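Local coordinates for protein N2152 (Neocallimastix frontalis, PDB 5U22) that probably cleaves rare arabinosyl linkages as a family 39 glycoside hydrolase, with a TIM barrel joined to a beta sandwich, at residues L25-N30 and V342-G347; N30-R35 and T313-S318. One frame throughout, in Å; residues are numbered along the deposited sequence. Where two conformers were deposited one is given.

Overall arrangement
Soon after the N terminus, strand 23-28 enters the beta sandwich; the chain then turns a corner at Cys29 and Asn30 and continues as strand 31-35 before building the parallel barrel strands between 66 and 278. When it returns, contact 2 closes first, with 313-318 pairing against 30-35. Contact 1 closes the wider loop, 342-347 facing 25-30, so contact 2 nests within it. The two share Asn30, and their centres lie about 10 Å apart. Contact 2 pairs the backbones of neighbouring strands, whereas contact 1 packs side chains across the sandwich core. Strand 315-320 links them, pairing with both 23-28 and 31-35: Asp28 N lies 3.1 Å from Ser318 O, probably hydrogen-bonded.

Contact 1 of 2, residues L25-N30 and V342-G347; sequences LTVDCN and VSFIFG
Strand 25-28, with Leu25 and Val27 facing Phe344, runs roughly antiparallel to strand 342-347 at 152°, the two axes approaching to 9.8 Å, too far for backbone pairing but right for two layers of interlocked side chains. At the centre, Val27 sets CG2 squarely over one face of the Phe344 ring, 3.6 Å from the centroid and only 9° off the normal, a CH-pi contact. A branched valine suits this place because its two methyls serve different neighbours: CG2 takes the ring, while CG1 reaches toward strand 315-320. The opposite face of the ring is covered by CD1 of Phe346, so Phe344 is clasped from both sides. Its CG stands anti to the backbone N (chi1 -180°), which carries the ring straight across the gap. Leu25 arrives at the ring's edge instead, its CB 3.8 Å from Phe344 CZ, and its CD1 reaches obliquely to Phe346 CD2 at 4.2 Å. This is the interior of a beta sandwich: the two strands do not pair with each other, and Ala333, Val335, Val354 and Phe358 of neighbouring strands fill in around them with apolar groups. Toward the corner the layers meet more lightly, Cys29 SG resting 4.4 Å from Val342 CG1. At the end of the strand, Asp28 OD1 accepts the backbone N of Asn30 at 2.9 Å from above the carboxylate plane, an Asx turn, and also holds Asn360 ND2; this pins the chain as it leaves the strand.

Contact 2 of 2, residues N30-R35 and T313-S318; sequences NAKIRR and TGDMVS
From Lys32 to Arg35 the chain takes three steps while its antiparallel partner takes only two, from Val317 to Asp315, and Ile33 and Arg34 absorb the difference as a classic beta bulge. The helix-like backbone of Ile33 (psi -58°), followed by the extended Arg34, makes the kink. Met316 holds it from across: Ile33 N gives an almost straight bond to Met316 O (2.7 Å, 175° at the hydrogen), and Met316 N answers to Arg34 O at 2.8 Å. Further along, Ser318 N donates to Ala31 O at 2.9 Å in the carbonyl plane. The bulge lies where the sandwich borders the barrel side of the molecule, and beyond it the Arg34 guanidinium donates through NH2 to the carbonyl O of Val273. Ile33 folds back over the partner strand, CD1 lying 3.5 Å from Val317 O; its CG1 branch stands anti to the carbonyl carbon (chi1 -57°), which brings it over this backbone. On the face that carries Lys32 and Val317, the lysine chain, bent at chi2, runs beside the valine with Lys32 CD 3.9 Å from Val317 CG1, and crosses Asp315 nearly at right angles, Lys32 CG 3.3 Å from Asp315 OD2. A long flexible chain suits this exposed position: its methylenes cover the strand while, in the conformer given, NZ bonds to Cys29 O. With alanine at Asp315, the Lys32 methylenes would probably lose the carboxylate they lie against, and Lys32 and Arg35 a nearby negative charge. Gly314 supplies a backbone shape that would jam a CB against the preceding carbonyl.

Contact 1 of 2, residues L25-N30 and V342-G347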
# COMPACT_ATOMS: atom_id res chain seq x y z
N LEU A 25 -21.98 0.95 -6.47
CA LEU A 25 -21.16 1.36 -5.34
C LEU A 25 -21.85 2.52 -4.64
O LEU A 25 -22.30 3.46 -5.30
CB LEU A 25 -19.76 1.79 -5.79
CG LEU A 25 -18.96 0.74 -6.55
CD1 LEU A 25 -18.68 1.22 -7.96
CD2 LEU A 25 -17.65 0.44 -5.82
N THR A 26 -21.94 2.45 -3.32
CA THR A 26 -22.64 3.47 -2.55
C THR A 26 -21.67 4.14 -1.59
O THR A 26 -21.02 3.46 -0.78
CB THR A 26 -23.83 2.87 -1.81
OG1 THR A 26 -24.72 2.31 -2.78
CG2 THR A 26 -24.57 3.95 -1.02
N VAL A 27 -21.57 5.45 -1.70
CA VAL A 27 -20.71 6.29 -0.87
C VAL A 27 -21.60 6.97 0.15
O VAL A 27 -22.57 7.63 -0.22
CB VAL A 27 -19.97 7.33 -1.73
CG1 VAL A 27 -19.20 8.32 -0.86
CG2 VAL A 27 -19.06 6.65 -2.74
N ASP A 28 -21.30 6.79 1.44
CA ASP A 28 -22.03 7.47 2.50
C ASP A 28 -21.13 8.58 3.03
O ASP A 28 -20.24 8.34 3.84
CB ASP A 28 -22.44 6.51 3.62
CG ASP A 28 -23.30 7.19 4.68
OD1 ASP A 28 -23.33 8.45 4.73
OD2 ASP A 28 -23.96 6.47 5.45
N CYS A 29 -21.42 9.82 2.63
CA CYS A 29 -20.54 10.92 3.01
C CYS A 29 -20.57 11.23 4.50
O CYS A 29 -19.68 11.95 4.97
CB CYS A 29 -20.91 12.18 2.21
SG CYS A 29 -20.80 11.92 0.42
N ASN A 30 -21.53 10.70 5.25
CA ASN A 30 -21.56 10.88 6.70
C ASN A 30 -20.77 9.83 7.46
O ASN A 30 -20.52 10.01 8.65
CB ASN A 30 -22.99 10.87 7.22
CG ASN A 30 -23.62 12.24 7.20
OD1 ASN A 30 -22.94 13.24 6.95
ND2 ASN A 30 -24.92 12.31 7.46
N VAL A 342 -16.01 16.39 -2.87
CA VAL A 342 -16.04 14.96 -2.63
C VAL A 342 -15.32 14.27 -3.79
O VAL A 342 -15.51 14.65 -4.95
CB VAL A 342 -17.49 14.43 -2.52
CG1 VAL A 342 -17.51 12.92 -2.29
CG2 VAL A 342 -18.26 15.20 -1.46
N SER A 343 -14.52 13.26 -3.48
CA SER A 343 -13.81 12.51 -4.50
C SER A 343 -14.03 11.02 -4.28
O SER A 343 -13.88 10.53 -3.17
CB SER A 343 -12.31 12.81 -4.49
OG SER A 343 -11.64 12.07 -5.49
N PHE A 344 -14.36 10.31 -5.35
CA PHE A 344 -14.61 8.87 -5.32
C PHE A 344 -13.81 8.24 -6.45
O PHE A 344 -14.05 8.55 -7.62
CB PHE A 344 -16.10 8.57 -5.48
CG PHE A 344 -16.45 7.10 -5.44
CD1 PHE A 344 -15.65 6.21 -4.74
CD2 PHE A 344 -17.57 6.62 -6.09
CE1 PHE A 344 -15.95 4.85 -4.71
CE2 PHE A 344 -17.89 5.26 -6.05
CZ PHE A 344 -17.07 4.38 -5.36
N ILE A 345 -12.84 7.39 -6.11
CA ILE A 345 -12.05 6.67 -7.11
C ILE A 345 -12.34 5.19 -7.00
O ILE A 345 -12.47 4.65 -5.89
CB ILE A 345 -10.54 6.95 -6.98
CG1 ILE A 345 -9.99 6.46 -5.63
CG2 ILE A 345 -10.26 8.43 -7.12
CD1 ILE A 345 -8.49 6.75 -5.46
N PHE A 346 -12.44 4.51 -8.14
CA PHE A 346 -12.88 3.12 -8.12
C PHE A 346 -12.47 2.44 -9.42
O PHE A 346 -12.11 3.08 -10.41
CB PHE A 346 -14.40 3.03 -7.90
CG PHE A 346 -15.21 3.87 -8.86
CD1 PHE A 346 -15.47 5.20 -8.58
CD2 PHE A 346 -15.71 3.32 -10.03
CE1 PHE A 346 -16.23 5.98 -9.45
CE2 PHE A 346 -16.48 4.08 -10.90
CZ PHE A 346 -16.73 5.42 -10.62
N GLY A 347 -12.55 1.12 -9.41
CA GLY A 347 -12.14 0.34 -10.56
C GLY A 347 -12.10 -1.13 -10.24
O GLY A 347 -12.11 -1.51 -9.07

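Contact 2 of 2, residues N30-R35 and T313-S318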
# COMPACT_ATOMS: atom_id res chain seq x y z
N ASN A 30 -21.53 10.70 5.25
CA ASN A 30 -21.56 10.88 6.70
C ASN A 30 -20.77 9.83 7.46
O ASN A 30 -20.52 10.01 8.65
CB ASN A 30 -22.99 10.87 7.22
CG ASN A 30 -23.62 12.24 7.20
OD1 ASN A 30 -22.94 13.24 6.95
ND2 ASN A 30 -24.92 12.31 7.46
N ALA A 31 -20.39 8.74 6.81
CA ALA A 31 -19.76 7.60 7.48
C ALA A 31 -18.24 7.76 7.39
O ALA A 31 -17.57 7.17 6.55
CB ALA A 31 -20.25 6.30 6.87
N LYS A 32 -17.70 8.57 8.31
CA LYS A 32 -16.27 8.85 8.33
C LYS A 32 -15.49 7.64 8.81
O LYS A 32 -15.82 7.03 9.83
CB LYS A 32 -15.99 10.04 9.24
CG LYS A 32 -15.88 11.39 8.54
CD LYS A 32 -17.14 11.77 7.78
CE LYS A 32 -17.10 13.24 7.39
NZ LYS A 32 -18.15 13.62 6.40
N ILE A 33 -14.43 7.28 8.08
CA ILE A 33 -13.57 6.18 8.50
C ILE A 33 -12.46 6.74 9.35
O ILE A 33 -12.27 6.34 10.51
CB ILE A 33 -13.00 5.41 7.30
CG1 ILE A 33 -14.12 4.90 6.41
CG2 ILE A 33 -12.16 4.24 7.79
CD1 ILE A 33 -13.63 4.39 5.07
N ARG A 34 -11.70 7.67 8.77
CA ARG A 34 -10.61 8.38 9.43
C ARG A 34 -10.09 9.41 8.45
O ARG A 34 -10.55 9.47 7.30
CB ARG A 34 -9.48 7.43 9.84
CG ARG A 34 -8.92 6.69 8.66
CD ARG A 34 -7.69 5.84 8.97
NE ARG A 34 -7.33 5.12 7.76
CZ ARG A 34 -6.22 4.40 7.58
NH1 ARG A 34 -5.32 4.29 8.56
NH2 ARG A 34 -6.02 3.80 6.41
N ARG A 35 -9.12 10.21 8.88
CA ARG A 35 -8.50 11.18 7.99
C ARG A 35 -7.85 10.49 6.81
O ARG A 35 -7.45 9.33 6.87
CB ARG A 35 -7.45 12.00 8.74
CG ARG A 35 -7.95 12.85 9.89
CD ARG A 35 -6.81 13.75 10.35
NE ARG A 35 -6.07 14.24 9.19
CZ ARG A 35 -4.81 14.66 9.21
NH1 ARG A 35 -4.12 14.65 10.34
NH2 ARG A 35 -4.25 15.09 8.09
N THR A 313 -7.93 14.72 0.27
CA THR A 313 -7.79 15.44 1.53
C THR A 313 -9.09 15.31 2.31
O THR A 313 -10.11 14.84 1.78
CB THR A 313 -7.44 16.92 1.29
OG1 THR A 313 -8.40 17.52 0.40
CG2 THR A 313 -6.05 17.07 0.67
N GLY A 314 -9.07 15.71 3.58
CA GLY A 314 -10.25 15.59 4.43
C GLY A 314 -10.39 14.22 5.06
O GLY A 314 -9.41 13.67 5.57
N ASP A 315 -11.60 13.67 5.05
CA ASP A 315 -11.88 12.38 5.67
C ASP A 315 -12.17 11.33 4.62
O ASP A 315 -12.86 11.61 3.63
CB ASP A 315 -13.10 12.46 6.60
CG ASP A 315 -12.86 13.30 7.80
OD1 ASP A 315 -11.72 13.29 8.31
OD2 ASP A 315 -13.82 13.95 8.25
N MET A 316 -11.68 10.12 4.84
CA MET A 316 -12.15 8.98 4.06
C MET A 316 -13.51 8.54 4.59
O MET A 316 -13.74 8.55 5.80
CB MET A 316 -11.15 7.82 4.13
CG MET A 316 -9.71 8.22 3.83
SD MET A 316 -9.54 8.97 2.19
CE MET A 316 -10.08 7.59 1.15
N VAL A 317 -14.42 8.20 3.67
CA VAL A 317 -15.77 7.81 4.05
C VAL A 317 -16.10 6.45 3.44
O VAL A 317 -15.44 5.98 2.51
CB VAL A 317 -16.82 8.85 3.61
CG1 VAL A 317 -16.58 10.16 4.32
CG2 VAL A 317 -16.76 9.07 2.10
N SER A 318 -17.15 5.84 3.98
CA SER A 318 -17.46 4.45 3.65
C SER A 318 -17.96 4.30 2.22
O SER A 318 -18.76 5.09 1.72
CB SER A 318 -18.49 3.90 4.63
OG SER A 318 -17.91 3.74 5.92